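Local coordinates for protein xylan esterase 1 (PDB 3FCY) that probably hydrolyses acetyl esters of xylan as a calcium-binding carbohydrate esterase of family CE7 with an alpha/beta hydrolase fold, at residues Thr43-Glu48 / Arg266-Phe271; Gly162-Gly167 / Thr272-Ile277; Ser235-Val240 / Asn248-Ile253; Asp278-Ala283 / Val306-Asn311. All coordinates share one frame; numbering follows the deposited sequence.

Interaction 1: residues Thr43-Glu48 / Arg266-Phe271; sequences TNPCPE and RENEVF
With chi1 at -157°, N44 carries its CG roughly trans to the backbone nitrogen, and a chi2 of 82° turns the amide so that both of its ends face F271. F271, in turn, has its CG swung to the side of its own backbone N, which leads the ring away from the loop while CB and the carbonyl stay within range of it. The N44 ND2 donates to F271 O over 2.9 Å, a bent bond with an N-H...O angle of 140° and a donor tilted from the carbonyl plane. At the other end of the amide, N44 OD1 lies 3.3 Å from F271 CD2, the amide and ring planes steeply inclined to each other; N44 OD1 accepts its hydrogen bond from K238 N, in helix 237-242. In this alpha/beta hydrolase the contact joins an N-terminal loop, 43-48, to helix 267-274, away from the predicted catalytic residues. One asparagine thus bridges two helices, its NH2 donating to a carbonyl of one and its oxygen accepting an N-H of the other. P45 packs on helix 267-274, with its CD 4.1 Å from F271 CB and its CG equally far from N268 OD1.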
loop_
_atom_site.group_PDB
_atom_site.type_symbol
_atom_site.label_atom_id
_atom_site.label_comp_id
_atom_site.label_asym_id
_atom_site.label_seq_id
_atom_site.Cartn_x
_atom_site.Cartn_y
_atom_site.Cartn_z
ATOM N N THR A 43 2.807 -4.532 -31.445
ATOM C CA THR A 43 3.084 -5.953 -31.267
ATOM C C THR A 43 1.845 -6.818 -31.477
ATOM O O THR A 43 1.941 -7.925 -32.004
ATOM C CB THR A 43 3.635 -6.241 -29.848
ATOM O OG1 THR A 43 4.799 -5.437 -29.612
ATOM C CG2 THR A 43 4.007 -7.716 -29.704
ATOM N N ASN A 44 0.684 -6.323 -31.063
ATOM C CA ASN A 44 -0.545 -7.097 -31.209
ATOM C C ASN A 44 -0.815 -7.403 -32.679
ATOM O O ASN A 44 -0.722 -6.523 -33.531
ATOM C CB ASN A 44 -1.739 -6.343 -30.623
ATOM C CG ASN A 44 -2.876 -7.271 -30.249
ATOM O OD1 ASN A 44 -2.860 -7.884 -29.181
ATOM N ND2 ASN A 44 -3.856 -7.400 -31.136
ATOM N N PRO A 45 -1.156 -8.663 -32.993
ATOM C CA PRO A 45 -1.434 -9.047 -34.380
ATOM C C PRO A 45 -2.642 -8.324 -34.968
ATOM O O PRO A 45 -3.416 -7.687 -34.250
ATOM C CB PRO A 45 -1.666 -10.554 -34.285
ATOM C CG PRO A 45 -0.848 -10.956 -33.090
ATOM C CD PRO A 45 -1.150 -9.846 -32.116
ATOM N N CYS A 46 -2.785 -8.424 -36.285
ATOM C CA CYS A 46 -3.898 -7.819 -37.002
ATOM C C CYS A 46 -4.503 -8.918 -37.867
ATOM O O CYS A 46 -3.825 -9.486 -38.720
ATOM C CB CYS A 46 -3.410 -6.673 -37.889
ATOM S SG CYS A 46 -4.738 -5.805 -38.758
ATOM N N PRO A 47 -5.788 -9.242 -37.651
ATOM C CA PRO A 47 -6.431 -10.291 -38.446
ATOM C C PRO A 47 -6.228 -10.076 -39.946
ATOM O O PRO A 47 -6.183 -8.939 -40.417
ATOM C CB PRO A 47 -7.898 -10.178 -38.043
ATOM C CG PRO A 47 -7.817 -9.702 -36.623
ATOM C CD PRO A 47 -6.742 -8.644 -36.700
ATOM N N GLU A 48 -6.102 -11.171 -40.685
ATOM C CA GLU A 48 -5.914 -11.095 -42.127
ATOM C C GLU A 48 -7.133 -10.532 -42.835
ATOM O O GLU A 48 -7.016 -9.939 -43.903
ATOM C CB GLU A 48 -5.584 -12.475 -42.693
ATOM C CG GLU A 48 -4.096 -12.742 -42.765
ATOM C CD GLU A 48 -3.378 -11.708 -43.610
ATOM O OE1 GLU A 48 -3.677 -11.615 -44.821
ATOM O OE2 GLU A 48 -2.521 -10.981 -43.062
ATOM N N ARG A 266 -4.132 -20.880 -26.413
ATOM C CA ARG A 266 -4.842 -20.166 -27.475
ATOM C C ARG A 266 -4.418 -18.698 -27.520
ATOM O O ARG A 266 -5.144 -17.846 -28.021
ATOM C CB ARG A 266 -6.354 -20.258 -27.246
ATOM C CG ARG A 266 -6.873 -21.686 -27.148
ATOM C CD ARG A 266 -8.379 -21.730 -26.954
ATOM N NE ARG A 266 -8.806 -21.136 -25.689
ATOM C CZ ARG A 266 -9.501 -20.008 -25.582
ATOM N NH1 ARG A 266 -9.851 -19.332 -26.670
ATOM N NH2 ARG A 266 -9.872 -19.566 -24.385
ATOM N N GLU A 267 -3.227 -18.419 -27.003
ATOM C CA GLU A 267 -2.699 -17.061 -26.947
ATOM C C GLU A 267 -2.748 -16.284 -28.261
ATOM O O GLU A 267 -3.328 -15.198 -28.320
ATOM C CB GLU A 267 -1.261 -17.091 -26.432
ATOM C CG GLU A 267 -0.631 -15.719 -26.292
ATOM C CD GLU A 267 0.746 -15.789 -25.682
ATOM O OE1 GLU A 267 0.854 -16.253 -24.526
ATOM O OE2 GLU A 267 1.719 -15.384 -26.354
ATOM N N ASN A 268 -2.145 -16.831 -29.313
ATOM C CA ASN A 268 -2.132 -16.141 -30.601
ATOM C C ASN A 268 -3.533 -15.883 -31.142
ATOM O O ASN A 268 -3.797 -14.819 -31.704
ATOM C CB ASN A 268 -1.315 -16.923 -31.635
ATOM C CG ASN A 268 -1.154 -16.157 -32.937
ATOM O OD1 ASN A 268 -0.692 -15.015 -32.944
ATOM N ND2 ASN A 268 -1.539 -16.779 -34.042
ATOM N N GLU A 269 -4.433 -16.846 -30.974
ATOM C CA GLU A 269 -5.799 -16.679 -31.456
ATOM C C GLU A 269 -6.525 -15.601 -30.655
ATOM O O GLU A 269 -7.328 -14.844 -31.198
ATOM C CB GLU A 269 -6.581 -17.986 -31.338
ATOM C CG GLU A 269 -5.974 -19.165 -32.072
ATOM C CD GLU A 269 -6.890 -20.373 -32.050
ATOM O OE1 GLU A 269 -7.412 -20.701 -30.960
ATOM O OE2 GLU A 269 -7.088 -20.997 -33.117
ATOM N N VAL A 270 -6.249 -15.547 -29.356
ATOM C CA VAL A 270 -6.881 -14.559 -28.494
ATOM C C VAL A 270 -6.455 -13.145 -28.880
ATOM O O VAL A 270 -7.298 -12.280 -29.121
ATOM C CB VAL A 270 -6.532 -14.814 -27.007
ATOM C CG1 VAL A 270 -7.050 -13.673 -26.140
ATOM C CG2 VAL A 270 -7.152 -16.129 -26.557
ATOM N N PHE A 271 -5.147 -12.914 -28.948
ATOM C CA PHE A 271 -4.657 -11.591 -29.301
ATOM C C PHE A 271 -4.954 -11.202 -30.744
ATOM O O PHE A 271 -5.110 -10.024 -31.045
ATOM C CB PHE A 271 -3.162 -11.477 -29.002
ATOM C CG PHE A 271 -2.858 -11.316 -27.540
ATOM C CD1 PHE A 271 -2.247 -12.338 -26.818
ATOM C CD2 PHE A 271 -3.214 -10.147 -26.873
ATOM C CE1 PHE A 271 -1.998 -12.197 -25.452
ATOM C CE2 PHE A 271 -2.969 -9.997 -25.507
ATOM C CZ PHE A 271 -2.361 -11.024 -24.796
#

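Interaction 2: residues Gly162-Gly167 / Thr272-Ile277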
loop_
_atom_site.group_PDB
_atom_site.type_symbol
_atom_site.label_atom_id
_atom_site.label_comp_id
_atom_site.label_asym_id
_atom_site.label_seq_id
_atom_site.Cartn_x
_atom_site.Cartn_y
_atom_site.Cartn_z
ATOM N N GLY A 162 -15.410 -6.072 -17.581
ATOM C CA GLY A 162 -14.716 -5.685 -18.797
ATOM C C GLY A 162 -15.447 -5.772 -20.120
ATOM O O GLY A 162 -16.081 -6.780 -20.438
ATOM N N HIS A 163 -15.336 -4.704 -20.905
ATOM C CA HIS A 163 -15.965 -4.651 -22.217
ATOM C C HIS A 163 -15.002 -5.077 -23.328
ATOM O O HIS A 163 -15.432 -5.408 -24.432
ATOM C CB HIS A 163 -16.492 -3.240 -22.493
ATOM C CG HIS A 163 -17.822 -2.962 -21.868
ATOM N ND1 HIS A 163 -18.399 -1.710 -21.874
ATOM C CD2 HIS A 163 -18.707 -3.780 -21.246
ATOM C CE1 HIS A 163 -19.581 -1.769 -21.286
ATOM N NE2 HIS A 163 -19.791 -3.014 -20.896
ATOM N N ILE A 164 -13.703 -5.065 -23.039
ATOM C CA ILE A 164 -12.712 -5.469 -24.034
ATOM C C ILE A 164 -12.873 -6.947 -24.389
ATOM O O ILE A 164 -12.813 -7.319 -25.561
ATOM C CB ILE A 164 -11.274 -5.246 -23.526
ATOM C CG1 ILE A 164 -11.023 -3.751 -23.314
ATOM C CG2 ILE A 164 -10.268 -5.830 -24.520
ATOM C CD1 ILE A 164 -9.640 -3.431 -22.787
ATOM N N ILE A 165 -13.067 -7.787 -23.372
ATOM C CA ILE A 165 -13.235 -9.220 -23.592
ATOM C C ILE A 165 -14.701 -9.612 -23.738
ATOM O O ILE A 165 -15.017 -10.789 -23.870
ATOM C CB ILE A 165 -12.625 -10.058 -22.438
ATOM C CG1 ILE A 165 -13.333 -9.732 -21.119
ATOM C CG2 ILE A 165 -11.131 -9.785 -22.323
ATOM C CD1 ILE A 165 -12.942 -10.659 -19.979
ATOM N N ARG A 166 -15.597 -8.628 -23.707
ATOM C CA ARG A 166 -17.027 -8.896 -23.842
ATOM C C ARG A 166 -17.322 -9.377 -25.270
ATOM O O ARG A 166 -17.146 -8.631 -26.232
ATOM C CB ARG A 166 -17.835 -7.628 -23.526
ATOM C CG ARG A 166 -19.347 -7.836 -23.392
ATOM C CD ARG A 166 -19.697 -8.815 -22.260
ATOM N NE ARG A 166 -19.157 -8.381 -20.973
ATOM C CZ ARG A 166 -19.711 -7.467 -20.180
ATOM N NH1 ARG A 166 -20.849 -6.874 -20.522
ATOM N NH2 ARG A 166 -19.110 -7.124 -19.046
ATOM N N GLY A 167 -17.761 -10.627 -25.393
ATOM C CA GLY A 167 -18.051 -11.194 -26.698
ATOM C C GLY A 167 -16.819 -11.821 -27.332
ATOM O O GLY A 167 -16.844 -12.237 -28.495
ATOM N N THR A 272 -5.041 -12.186 -31.636
ATOM C CA THR A 272 -5.351 -11.894 -33.031
ATOM C C THR A 272 -6.792 -11.409 -33.099
ATOM O O THR A 272 -7.105 -10.450 -33.804
ATOM C CB THR A 272 -5.198 -13.146 -33.930
ATOM O OG1 THR A 272 -3.823 -13.552 -33.955
ATOM C CG2 THR A 272 -5.660 -12.849 -35.350
ATOM N N LYS A 273 -7.670 -12.076 -32.359
ATOM C CA LYS A 273 -9.074 -11.695 -32.332
ATOM C C LYS A 273 -9.218 -10.297 -31.729
ATOM O O LYS A 273 -10.028 -9.489 -32.196
ATOM C CB LYS A 273 -9.878 -12.711 -31.529
ATOM C CG LYS A 273 -11.374 -12.584 -31.715
ATOM C CD LYS A 273 -12.079 -13.818 -31.184
ATOM C CE LYS A 273 -13.580 -13.743 -31.403
ATOM N NZ LYS A 273 -14.240 -14.987 -30.919
ATOM N N LEU A 274 -8.430 -10.011 -30.695
ATOM C CA LEU A 274 -8.464 -8.688 -30.068
ATOM C C LEU A 274 -7.944 -7.663 -31.079
ATOM O O LEU A 274 -8.153 -6.457 -30.932
ATOM C CB LEU A 274 -7.595 -8.665 -28.805
ATOM C CG LEU A 274 -8.126 -9.427 -27.583
ATOM C CD1 LEU A 274 -7.088 -9.405 -26.472
ATOM C CD2 LEU A 274 -9.430 -8.803 -27.109
ATOM N N GLY A 275 -7.261 -8.158 -32.105
ATOM C CA GLY A 275 -6.729 -7.285 -33.136
ATOM C C GLY A 275 -7.824 -6.532 -33.867
ATOM O O GLY A 275 -7.590 -5.453 -34.411
ATOM N N TYR A 276 -9.029 -7.095 -33.881
ATOM C CA TYR A 276 -10.158 -6.453 -34.545
ATOM C C TYR A 276 -10.533 -5.131 -33.892
ATOM O O TYR A 276 -11.056 -4.230 -34.554
ATOM C CB TYR A 276 -11.387 -7.364 -34.531
ATOM C CG TYR A 276 -11.311 -8.533 -35.478
ATOM C CD1 TYR A 276 -11.205 -8.336 -36.859
ATOM C CD2 TYR A 276 -11.372 -9.839 -35.003
ATOM C CE1 TYR A 276 -11.166 -9.419 -37.740
ATOM C CE2 TYR A 276 -11.330 -10.925 -35.871
ATOM C CZ TYR A 276 -11.229 -10.708 -37.237
ATOM O OH TYR A 276 -11.190 -11.789 -38.088
ATOM N N ILE A 277 -10.277 -5.018 -32.591
ATOM C CA ILE A 277 -10.614 -3.799 -31.870
ATOM C C ILE A 277 -9.389 -3.090 -31.309
ATOM O O ILE A 277 -9.467 -2.393 -30.295
ATOM C CB ILE A 277 -11.623 -4.086 -30.729
ATOM C CG1 ILE A 277 -11.046 -5.114 -29.751
ATOM C CG2 ILE A 277 -12.933 -4.600 -31.323
ATOM C CD1 ILE A 277 -11.937 -5.378 -28.549
#
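I164 meets L274 and I277 where the long loop between strand 136-140 and helix 176-192 of the alpha/beta hydrolase fold passes helix 267-274 and the turn after it. The contact is apolar and small, and its character comes from how three branched side chains are set. In I164, CG1 falls on the side of the backbone N (chi1 -64°), which places the CG2 methyl trans to that nitrogen and lets it touch L274 CD2 at 4.0 Å. The two side chains cross nearly at right angles. With chi2 extended (175°), L274 sends CD2 as close to the carbonyl oxygen of I164 as to the methyl. I277 takes the less common setting with CG1 between its backbone N and carbonyl carbon (chi1 58°); an extended chi2 then carries CD1 forward to the loop. The side chain of I164 comes about 4 Å from that of Y117, predicted to bind substrate, and about 9 Å from that of S208, the predicted nucleophile. H163 and R166 of the same loop face a second subunit, both hydrogen-bonding to T159 of that chain. K273, extended throughout, has its NZ hydrogen-bonded to the carbonyls of L168 and D170, beyond the segment. Closest of all across the two segments is I277 CD1, 3.7 Å from I164 O.

Interaction 3: residues Ser235-Val240 / Asn248-Ile253; sequences SDYKRV and NAYQEI
Y250 reaches across to helix 237-242, and its side chain meets V240, then Y237, then S235 along its length. Its CB lies 3.9 Å from V240 CG1, and with CG beside the backbone N (chi1 -76°) the ring enters between V240 and Y237. CD2 takes the tightest carbon contact, 3.6 Å from V240 CG1. Further out, V240 CG2 sits over one face, offset toward the rim and 4.0 Å from the ring centroid, a CH-pi contact. CE1 of Y250 comes up at the edge of the Y237 ring, near that ring's plane, 3.7 Å from Y237 CD1; the same Y237 atom also meets I253 CD1 at 3.8 Å. S235 N donates to Y250 OH over 3.3 Å at a fairly straight 161°, approaching at the ring edge, and L234 N is a second hydrogen-bond partner. Both helices belong to the excursion between strands 226-230 and 289-295 of the alpha/beta hydrolase sheet, and the Y250 side chain lies about 7 Å from that of H327, predicted to belong to the charge relay. Such contacts are consistent with a ring held in place, its hydroxyl gripped by two successive backbone N-H groups.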
loop_
_atom_site.group_PDB
_atom_site.type_symbol
_atom_site.label_atom_id
_atom_site.label_comp_id
_atom_site.label_asym_id
_atom_site.label_seq_id
_atom_site.Cartn_x
_atom_site.Cartn_y
_atom_site.Cartn_z
ATOM N N SER A 235 -5.265 -0.074 -27.321
ATOM C CA SER A 235 -4.253 -0.165 -28.358
ATOM C C SER A 235 -3.116 -1.128 -28.045
ATOM O O SER A 235 -2.578 -1.125 -26.938
ATOM C CB SER A 235 -3.664 1.225 -28.617
ATOM O OG SER A 235 -2.542 1.166 -29.485
ATOM N N ASP A 236 -2.768 -1.965 -29.020
ATOM C CA ASP A 236 -1.634 -2.871 -28.870
ATOM C C ASP A 236 -1.743 -3.762 -27.625
ATOM O O ASP A 236 -0.825 -3.820 -26.811
ATOM C CB ASP A 236 -0.375 -2.001 -28.805
ATOM C CG ASP A 236 0.877 -2.723 -29.243
ATOM O OD1 ASP A 236 0.791 -3.827 -29.816
ATOM O OD2 ASP A 236 1.962 -2.157 -29.015
ATOM N N TYR A 237 -2.865 -4.463 -27.498
ATOM C CA TYR A 237 -3.120 -5.339 -26.351
ATOM C C TYR A 237 -1.955 -6.243 -25.946
ATOM O O TYR A 237 -1.541 -6.233 -24.791
ATOM C CB TYR A 237 -4.369 -6.184 -26.621
ATOM C CG TYR A 237 -5.610 -5.347 -26.860
ATOM C CD1 TYR A 237 -6.168 -4.574 -25.836
ATOM C CD2 TYR A 237 -6.212 -5.306 -28.116
ATOM C CE1 TYR A 237 -7.294 -3.780 -26.065
ATOM C CE2 TYR A 237 -7.335 -4.519 -28.354
ATOM C CZ TYR A 237 -7.870 -3.761 -27.328
ATOM O OH TYR A 237 -8.973 -2.984 -27.582
ATOM N N LYS A 238 -1.430 -7.016 -26.894
ATOM C CA LYS A 238 -0.317 -7.930 -26.622
ATOM C C LYS A 238 0.871 -7.244 -25.942
ATOM O O LYS A 238 1.508 -7.819 -25.051
ATOM C CB LYS A 238 0.140 -8.586 -27.930
ATOM C CG LYS A 238 1.319 -9.568 -27.808
ATOM C CD LYS A 238 0.910 -10.892 -27.180
ATOM C CE LYS A 238 1.925 -12.004 -27.476
ATOM N NZ LYS A 238 3.303 -11.727 -26.970
ATOM N N ARG A 239 1.173 -6.019 -26.363
ATOM C CA ARG A 239 2.282 -5.268 -25.783
ATOM C C ARG A 239 2.052 -5.043 -24.290
ATOM O O ARG A 239 2.959 -5.226 -23.478
ATOM C CB ARG A 239 2.437 -3.918 -26.489
ATOM C CG ARG A 239 3.496 -3.011 -25.883
ATOM C CD ARG A 239 4.885 -3.634 -25.927
ATOM N NE ARG A 239 5.892 -2.704 -25.425
ATOM C CZ ARG A 239 7.166 -3.015 -25.206
ATOM N NH1 ARG A 239 7.605 -4.245 -25.450
ATOM N NH2 ARG A 239 8.003 -2.097 -24.737
ATOM N N VAL A 240 0.837 -4.639 -23.937
ATOM C CA VAL A 240 0.490 -4.403 -22.537
ATOM C C VAL A 240 0.764 -5.667 -21.720
ATOM O O VAL A 240 1.345 -5.611 -20.636
ATOM C CB VAL A 240 -1.007 -4.040 -22.386
ATOM C CG1 VAL A 240 -1.351 -3.839 -20.911
ATOM C CG2 VAL A 240 -1.327 -2.786 -23.185
ATOM N N ASN A 248 -4.850 -3.063 -13.861
ATOM C CA ASN A 248 -5.529 -1.775 -13.815
ATOM C C ASN A 248 -6.621 -1.795 -14.883
ATOM O O ASN A 248 -7.485 -2.672 -14.866
ATOM C CB ASN A 248 -4.534 -0.636 -14.078
ATOM C CG ASN A 248 -3.417 -0.586 -13.043
ATOM O OD1 ASN A 248 -3.676 -0.515 -11.841
ATOM N ND2 ASN A 248 -2.170 -0.619 -13.510
ATOM N N ALA A 249 -6.574 -0.855 -15.823
ATOM C CA ALA A 249 -7.586 -0.793 -16.878
ATOM C C ALA A 249 -7.595 -2.027 -17.783
ATOM O O ALA A 249 -8.640 -2.404 -18.315
ATOM C CB ALA A 249 -7.389 0.469 -17.719
ATOM N N TYR A 250 -6.436 -2.656 -17.946
ATOM C CA TYR A 250 -6.311 -3.843 -18.791
ATOM C C TYR A 250 -6.343 -5.163 -18.013
ATOM O O TYR A 250 -5.998 -6.218 -18.553
ATOM C CB TYR A 250 -5.011 -3.770 -19.593
ATOM C CG TYR A 250 -5.037 -2.804 -20.764
ATOM C CD1 TYR A 250 -5.834 -3.056 -21.883
ATOM C CD2 TYR A 250 -4.227 -1.666 -20.773
ATOM C CE1 TYR A 250 -5.824 -2.199 -22.989
ATOM C CE2 TYR A 250 -4.208 -0.797 -21.877
ATOM C CZ TYR A 250 -5.009 -1.074 -22.979
ATOM O OH TYR A 250 -4.991 -0.232 -24.072
ATOM N N GLN A 251 -6.763 -5.107 -16.754
ATOM C CA GLN A 251 -6.823 -6.299 -15.903
ATOM C C GLN A 251 -7.624 -7.462 -16.497
ATOM O O GLN A 251 -7.269 -8.628 -16.316
ATOM C CB GLN A 251 -7.420 -5.931 -14.539
ATOM C CG GLN A 251 -7.590 -7.110 -13.579
ATOM C CD GLN A 251 -6.269 -7.740 -13.184
ATOM O OE1 GLN A 251 -5.352 -7.054 -12.736
ATOM N NE2 GLN A 251 -6.166 -9.052 -13.342
ATOM N N GLU A 252 -8.703 -7.140 -17.203
ATOM C CA GLU A 252 -9.564 -8.163 -17.786
ATOM C C GLU A 252 -8.859 -9.106 -18.758
ATOM O O GLU A 252 -9.271 -10.254 -18.915
ATOM C CB GLU A 252 -10.766 -7.506 -18.460
ATOM C CG GLU A 252 -10.438 -6.662 -19.681
ATOM C CD GLU A 252 -11.569 -5.722 -20.032
ATOM O OE1 GLU A 252 -11.679 -4.659 -19.384
ATOM O OE2 GLU A 252 -12.358 -6.050 -20.940
ATOM N N ILE A 253 -7.800 -8.638 -19.407
ATOM C CA ILE A 253 -7.067 -9.500 -20.329
ATOM C C ILE A 253 -6.398 -10.607 -19.517
ATOM O O ILE A 253 -6.354 -11.763 -19.939
ATOM C CB ILE A 253 -5.999 -8.717 -21.105
ATOM C CG1 ILE A 253 -6.681 -7.757 -22.081
ATOM C CG2 ILE A 253 -5.077 -9.681 -21.839
ATOM C CD1 ILE A 253 -5.730 -6.815 -22.773
#

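Interaction 4: residues Asp278-Ala283 / Val306-Asn311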
loop_
_atom_site.group_PDB
_atom_site.type_symbol
_atom_site.label_atom_id
_atom_site.label_comp_id
_atom_site.label_asym_id
_atom_site.label_seq_id
_atom_site.Cartn_x
_atom_site.Cartn_y
_atom_site.Cartn_z
ATOM N N ASP A 278 -8.258 -3.284 -31.981
ATOM C CA ASP A 278 -6.995 -2.661 -31.604
ATOM C C ASP A 278 -6.912 -1.394 -32.453
ATOM O O ASP A 278 -6.681 -1.477 -33.665
ATOM C CB ASP A 278 -5.832 -3.599 -31.952
ATOM C CG ASP A 278 -4.481 -3.043 -31.541
ATOM O OD1 ASP A 278 -4.379 -1.821 -31.320
ATOM O OD2 ASP A 278 -3.514 -3.831 -31.451
ATOM N N VAL A 279 -7.105 -0.229 -31.836
ATOM C CA VAL A 279 -7.072 1.027 -32.586
ATOM C C VAL A 279 -5.800 1.264 -33.393
ATOM O O VAL A 279 -5.822 2.006 -34.380
ATOM C CB VAL A 279 -7.310 2.261 -31.674
ATOM C CG1 VAL A 279 -8.707 2.195 -31.080
ATOM C CG2 VAL A 279 -6.250 2.336 -30.582
ATOM N N LYS A 280 -4.694 0.642 -32.998
ATOM C CA LYS A 280 -3.461 0.832 -33.748
ATOM C C LYS A 280 -3.634 0.228 -35.142
ATOM O O LYS A 280 -2.912 0.591 -36.069
ATOM C CB LYS A 280 -2.271 0.176 -33.038
ATOM C CG LYS A 280 -1.961 -1.235 -33.509
ATOM C CD LYS A 280 -0.755 -1.810 -32.794
ATOM C CE LYS A 280 -0.348 -3.139 -33.406
ATOM N NZ LYS A 280 -1.499 -4.080 -33.504
ATOM N N ASN A 281 -4.591 -0.690 -35.288
ATOM C CA ASN A 281 -4.838 -1.323 -36.584
ATOM C C ASN A 281 -5.770 -0.476 -37.451
ATOM O O ASN A 281 -5.687 -0.507 -38.679
ATOM C CB ASN A 281 -5.438 -2.725 -36.414
ATOM C CG ASN A 281 -4.448 -3.731 -35.834
ATOM O OD1 ASN A 281 -3.239 -3.609 -36.018
ATOM N ND2 ASN A 281 -4.967 -4.743 -35.147
ATOM N N LEU A 282 -6.658 0.274 -36.810
ATOM C CA LEU A 282 -7.593 1.138 -37.524
ATOM C C LEU A 282 -6.923 2.464 -37.886
ATOM O O LEU A 282 -7.317 3.133 -38.838
ATOM C CB LEU A 282 -8.819 1.427 -36.648
ATOM C CG LEU A 282 -9.869 0.331 -36.459
ATOM C CD1 LEU A 282 -10.890 0.756 -35.407
ATOM C CD2 LEU A 282 -10.555 0.069 -37.795
ATOM N N ALA A 283 -5.906 2.825 -37.112
ATOM C CA ALA A 283 -5.181 4.077 -37.282
ATOM C C ALA A 283 -4.814 4.467 -38.712
ATOM O O ALA A 283 -4.838 5.649 -39.054
ATOM C CB ALA A 283 -3.927 4.061 -36.418
ATOM N N VAL A 306 0.830 3.635 -26.893
ATOM C CA VAL A 306 0.347 4.914 -27.404
ATOM C C VAL A 306 1.118 5.268 -28.679
ATOM O O VAL A 306 0.523 5.700 -29.666
ATOM C CB VAL A 306 0.519 6.034 -26.349
ATOM C CG1 VAL A 306 0.161 7.397 -26.948
ATOM C CG2 VAL A 306 -0.376 5.741 -25.146
ATOM N N PHE A 307 2.435 5.075 -28.666
ATOM C CA PHE A 307 3.230 5.377 -29.849
ATOM C C PHE A 307 2.921 4.422 -30.991
ATOM O O PHE A 307 3.055 4.784 -32.157
ATOM C CB PHE A 307 4.729 5.356 -29.540
ATOM C CG PHE A 307 5.274 6.697 -29.139
ATOM C CD1 PHE A 307 5.356 7.062 -27.803
ATOM C CD2 PHE A 307 5.660 7.617 -30.108
ATOM C CE1 PHE A 307 5.814 8.327 -27.435
ATOM C CE2 PHE A 307 6.118 8.886 -29.750
ATOM C CZ PHE A 307 6.193 9.239 -28.410
ATOM N N ALA A 308 2.499 3.207 -30.660
ATOM C CA ALA A 308 2.153 2.233 -31.688
ATOM C C ALA A 308 0.976 2.766 -32.505
ATOM O O ALA A 308 0.956 2.661 -33.730
ATOM C CB ALA A 308 1.787 0.896 -31.048
ATOM N N ALA A 309 -0.009 3.342 -31.822
ATOM C CA ALA A 309 -1.170 3.890 -32.510
ATOM C C ALA A 309 -0.727 5.113 -33.302
ATOM O O ALA A 309 -1.067 5.261 -34.470
ATOM C CB ALA A 309 -2.247 4.282 -31.507
ATOM N N TYR A 310 0.040 5.983 -32.653
ATOM C CA TYR A 310 0.542 7.196 -33.291
ATOM C C TYR A 310 1.352 6.887 -34.555
ATOM O O TYR A 310 1.173 7.528 -35.591
ATOM C CB TYR A 310 1.428 7.971 -32.310
ATOM C CG TYR A 310 2.032 9.229 -32.891
ATOM C CD1 TYR A 310 1.255 10.369 -33.095
ATOM C CD2 TYR A 310 3.379 9.273 -33.254
ATOM C CE1 TYR A 310 1.803 11.528 -33.646
ATOM C CE2 TYR A 310 3.938 10.425 -33.807
ATOM C CZ TYR A 310 3.146 11.547 -33.997
ATOM O OH TYR A 310 3.697 12.688 -34.528
ATOM N N ASN A 311 2.238 5.899 -34.466
ATOM C CA ASN A 311 3.085 5.546 -35.599
ATOM C C ASN A 311 2.392 4.818 -36.742
ATOM O O ASN A 311 3.007 4.556 -37.774
ATOM C CB ASN A 311 4.303 4.748 -35.124
ATOM C CG ASN A 311 5.287 5.608 -34.351
ATOM O OD1 ASN A 311 5.503 6.774 -34.693
ATOM N ND2 ASN A 311 5.898 5.039 -33.317
#
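K280 rests its aliphatic part on the alanine surface of helix 303-310. The backbones come within 4.0 Å, K280 CA to A309 CA, and K280 CB lies 3.9 Å from A309 CA. Further along the chain, K280 CD meets the CB methyl of A308 at 4.1 Å, and one turn later A283 CB lies 3.7 Å from A309 O. Small side chains at 283, 308 and 309 make this closeness possible, and no hydrogen bond crosses the contact.

Beyond this first shell, polar groups fix the lysine. The chain runs extended through chi2 and chi3, then bends at chi4 (-52°), which brings NZ back over its own helix start. There NZ finds its main partner in N44 O of the neighbouring loop, forms a salt bridge of 2.9 Å with D278 OD2, approached from above the carboxylate plane, and bonds to N281 OD1. D278 is itself tied down, its OD1 accepting from K280 N over 3.0 Å as an N-cap and also from D236 N, so the buried ammonium is probably well compensated. L215 of helix 209-220 touches both V279 and A309.

The arrangement is that of a short, weakly bonded helix, N-capped by D278, packed through K280 and A283 on the alanine face of helix 303-310, here alongside the central sheet of an alpha/beta hydrolase fold.

Overall arrangement
From the N terminus, the loop 43-48 opens interaction 1, which closes only when helix 267-274 begins, spanning more than 200 residues. Within that span 162-167 opens interaction 2, which closes at 272-277, just beyond the close of interaction 1; the two therefore cross and share the same helix. Interaction 3, a short-range closure between helices 237-242 and 251-260, nests inside both. Interaction 4 follows in series, joining 278-283 to helix 303-310 after the others have closed. All four adjoin: D236 of interaction 3 bonds to 43-44 and to D278, while N281 of interaction 4 reaches G275 of interaction 2. Together they tie an N-terminal loop, a loop at the subunit interface and successive helices to one another.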